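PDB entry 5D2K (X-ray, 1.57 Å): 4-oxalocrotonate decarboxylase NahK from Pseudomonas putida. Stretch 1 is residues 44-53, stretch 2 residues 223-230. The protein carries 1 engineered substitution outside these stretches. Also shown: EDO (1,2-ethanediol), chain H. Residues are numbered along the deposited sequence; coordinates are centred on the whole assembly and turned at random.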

# COMPACT_ATOMS: atom_id res chain seq x y z
N PHE A 44 -16.34 6.50 5.82
CA PHE A 44 -15.16 5.64 5.84
C PHE A 44 -15.53 4.20 6.22
O PHE A 44 -14.96 3.25 5.68
N ALA A 45 -16.47 4.03 7.15
CA ALA A 45 -16.91 2.69 7.51
C ALA A 45 -17.55 1.98 6.30
O ALA A 45 -17.29 0.80 6.08
N ASP A 46 -18.37 2.71 5.54
CA ASP A 46 -18.90 2.20 4.26
C ASP A 46 -17.77 1.74 3.33
O ASP A 46 -17.81 0.65 2.76
N ALA A 47 -16.78 2.60 3.17
CA ALA A 47 -15.69 2.35 2.23
C ALA A 47 -14.86 1.15 2.67
O ALA A 47 -14.45 0.33 1.84
N TYR A 48 -14.60 1.02 3.97
CA TYR A 48 -13.84 -0.14 4.42
C TYR A 48 -14.69 -1.41 4.31
O TYR A 48 -14.14 -2.48 4.04
N ASP A 49 -16.01 -1.30 4.47
CA ASP A 49 -16.90 -2.45 4.21
C ASP A 49 -16.71 -2.93 2.78
O ASP A 49 -16.61 -4.14 2.52
N VAL A 50 -16.68 -1.98 1.84
CA VAL A 50 -16.49 -2.33 0.45
C VAL A 50 -15.11 -2.97 0.23
O VAL A 50 -15.01 -4.00 -0.43
N GLN A 51 -14.07 -2.37 0.80
CA GLN A 51 -12.72 -2.92 0.67
C GLN A 51 -12.61 -4.35 1.19
O GLN A 51 -12.03 -5.23 0.53
N TRP A 52 -13.17 -4.60 2.38
CA TRP A 52 -13.08 -5.93 2.95
C TRP A 52 -13.95 -6.93 2.18
O TRP A 52 -13.66 -8.13 2.17
N GLU A 53 -14.99 -6.45 1.50
CA GLU A 53 -15.77 -7.33 0.64
C GLU A 53 -14.97 -7.69 -0.61
O GLU A 53 -15.04 -8.82 -1.08
N LEU A 223 -6.03 1.26 13.52
CA LEU A 223 -7.09 1.35 12.51
C LEU A 223 -7.87 0.04 12.41
O LEU A 223 -9.11 0.04 12.32
N LEU A 224 -7.15 -1.08 12.43
CA LEU A 224 -7.79 -2.38 12.32
C LEU A 224 -8.68 -2.65 13.52
O LEU A 224 -9.74 -3.24 13.37
N ALA A 225 -8.26 -2.17 14.69
CA ALA A 225 -9.03 -2.40 15.92
C ALA A 225 -10.42 -1.78 15.87
O ALA A 225 -11.34 -2.24 16.55
N GLU A 226 -10.58 -0.73 15.07
CA GLU A 226 -11.89 -0.09 14.91
C GLU A 226 -12.93 -1.07 14.36
O GLU A 226 -14.13 -0.89 14.58
N ARG A 227 -12.47 -2.09 13.64
CA ARG A 227 -13.34 -3.12 13.10
C ARG A 227 -13.19 -4.46 13.82
O ARG A 227 -13.65 -5.48 13.33
N GLY A 228 -12.55 -4.46 14.99
CA GLY A 228 -12.33 -5.69 15.73
C GLY A 228 -11.27 -6.60 15.13
O GLY A 228 -11.20 -7.78 15.46
N GLU A 229 -10.45 -6.05 14.24
CA GLU A 229 -9.40 -6.83 13.58
C GLU A 229 -8.04 -6.52 14.19
O GLU A 229 -7.91 -5.54 14.93
N HIS A 230 -7.04 -7.33 13.87
CA HIS A 230 -5.68 -7.07 14.35
C HIS A 230 -4.64 -7.54 13.33
O HIS A 230 -5.00 -8.01 12.24

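The contact is small, 324 Å² summed over both sides, and two residues dominate it: Arg 227, with 110 Å² covered, and Trp 52, with 87 Å². The closest pair of CA atoms, Ala 45 CA and Arg 227 CA, is 8.8 Å apart, so side chains must span the gap.

Arg 227 points its CA-to-CB bond toward the helix of residues 44-53. Chi1 is m (-59°) and chi2 t (177°), which extend the chain; chi3 p (63°) and chi4 near 89° then set the guanidinium plane. That plane lies flat on the Trp 52 indole, with centres 4.4 Å apart and planes at 12°, and Arg 227 NE is 3.5 Å from Trp 52 NE1. At the edge of the guanidinium, Asp 49 OD1 accepts hydrogen bonds from both Arg 227 NH1 (3.0 Å, 143° at the hydrogen) and Arg 227 NH2 (2.9 Å, 147°), forming a salt bridge. The CA-to-CB bond of Asp 49 points sideways, but with chi1 m (-76°) its carboxylate comes nearer. Stacking and charge pairing thus use the face and the edge of the same group. Tyr 48 CB adds a contact of 3.5 Å to Arg 227 NH1.

Trp 52 also points toward the other stretch, with chi1 m (-78°) and chi2 84°. Leu 224 CD2 meets Trp 52 CZ2 at 3.7 Å, at the ring edge and near its plane, an apolar contact. Glu 229, chi1 and chi2 both m, brings CG to 3.8 Å from Trp 52 CH2.

A 1,2-ethanediol, probably from the crystallisation liquor, sits beside this cluster. EDO C1 lies over one face of the Tyr 48 ring, 3.6 Å from Tyr 48 CD2. EDO O1 donates to Leu 223 O (2.7 Å) and EDO O2 to Glu 226 OE1 (2.5 Å), so the diol links Tyr 48 packing to polar groups of the second stretch.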

# COMPACT_ATOMS: atom_id res chain seq x y z
CB PHE A 44 -14.10 6.19 6.81
CG PHE A 44 -13.20 7.22 6.20
CD1 PHE A 44 -12.23 6.86 5.28
CD2 PHE A 44 -13.32 8.56 6.55
CE1 PHE A 44 -11.40 7.81 4.71
CE2 PHE A 44 -12.49 9.51 5.98
CZ PHE A 44 -11.52 9.14 5.06
CB ALA A 45 -17.87 2.73 8.70
CB ASP A 46 -19.72 3.26 3.52
CG ASP A 46 -21.07 3.55 4.14
OD1 ASP A 46 -21.74 2.62 4.65
OD2 ASP A 46 -21.47 4.73 4.08
CB ALA A 47 -14.82 3.59 2.10
CB TYR A 48 -13.32 0.06 5.85
CG TYR A 48 -11.99 0.82 5.90
CD1 TYR A 48 -10.81 0.24 5.41
CD2 TYR A 48 -11.92 2.11 6.40
CE1 TYR A 48 -9.60 0.94 5.44
CE2 TYR A 48 -10.72 2.81 6.44
CZ TYR A 48 -9.56 2.22 5.95
OH TYR A 48 -8.36 2.90 5.97
CB ASP A 49 -18.38 -2.09 4.42
CG ASP A 49 -18.78 -1.99 5.89
OD1 ASP A 49 -17.99 -2.37 6.79
OD2 ASP A 49 -19.92 -1.55 6.15
CB VAL A 50 -16.67 -1.10 -0.46
CG1 VAL A 50 -16.26 -1.41 -1.90
CG2 VAL A 50 -18.13 -0.63 -0.42
CB GLN A 51 -11.69 -2.05 1.39
CG GLN A 51 -10.25 -2.52 1.12
CD GLN A 51 -9.23 -1.86 2.02
OE1 GLN A 51 -8.64 -2.51 2.89
NE2 GLN A 51 -9.00 -0.57 1.81
CB TRP A 52 -13.47 -5.92 4.44
CG TRP A 52 -12.39 -5.40 5.36
CD1 TRP A 52 -12.13 -4.10 5.65
CD2 TRP A 52 -11.43 -6.18 6.11
NE1 TRP A 52 -11.07 -4.01 6.54
CE2 TRP A 52 -10.63 -5.28 6.83
CE3 TRP A 52 -11.18 -7.56 6.22
CZ2 TRP A 52 -9.59 -5.70 7.67
CZ3 TRP A 52 -10.15 -7.98 7.06
CH2 TRP A 52 -9.36 -7.05 7.77
CB GLU A 53 -17.11 -6.70 0.27
CG GLU A 53 -17.93 -7.46 -0.78
CD GLU A 53 -18.29 -8.89 -0.44
OE1 GLU A 53 -18.18 -9.33 0.74
OE2 GLU A 53 -18.71 -9.60 -1.39
CB LEU A 223 -6.51 1.73 11.15
CG LEU A 223 -5.99 3.17 11.04
CD1 LEU A 223 -5.21 3.39 9.75
CD2 LEU A 223 -7.17 4.14 11.14
CB LEU A 224 -6.73 -3.49 12.17
CG LEU A 224 -6.03 -3.57 10.82
CD1 LEU A 224 -4.82 -4.50 10.93
CD2 LEU A 224 -6.97 -4.07 9.73
CB ALA A 225 -8.25 -1.87 17.13
CB GLU A 226 -11.79 1.12 13.98
CG GLU A 226 -10.88 2.23 14.48
CD GLU A 226 -10.79 3.38 13.49
OE1 GLU A 226 -11.66 3.47 12.60
OE2 GLU A 226 -9.85 4.20 13.60
CB ARG A 227 -13.06 -3.31 11.60
CG ARG A 227 -13.28 -2.04 10.79
CD ARG A 227 -12.93 -2.25 9.30
NE ARG A 227 -13.78 -3.24 8.66
CZ ARG A 227 -14.94 -2.95 8.06
NH1 ARG A 227 -15.38 -1.70 8.05
NH2 ARG A 227 -15.64 -3.91 7.49
CB GLU A 229 -9.37 -6.51 12.08
CG GLU A 229 -10.69 -6.76 11.36
CD GLU A 229 -11.00 -8.23 11.15
OE1 GLU A 229 -10.09 -9.07 11.27
OE2 GLU A 229 -12.17 -8.54 10.86
CB HIS A 230 -5.44 -7.74 15.71
CG HIS A 230 -5.35 -9.23 15.64
ND1 HIS A 230 -6.47 -10.04 15.60
CD2 HIS A 230 -4.28 -10.07 15.61
CE1 HIS A 230 -6.09 -11.31 15.55
NE2 HIS A 230 -4.77 -11.35 15.55
C1 EDO H . -11.25 1.02 9.77
O1 EDO H . -10.55 -0.21 10.09
C2 EDO H . -10.37 2.24 10.02
O2 EDO H . -11.18 3.42 10.10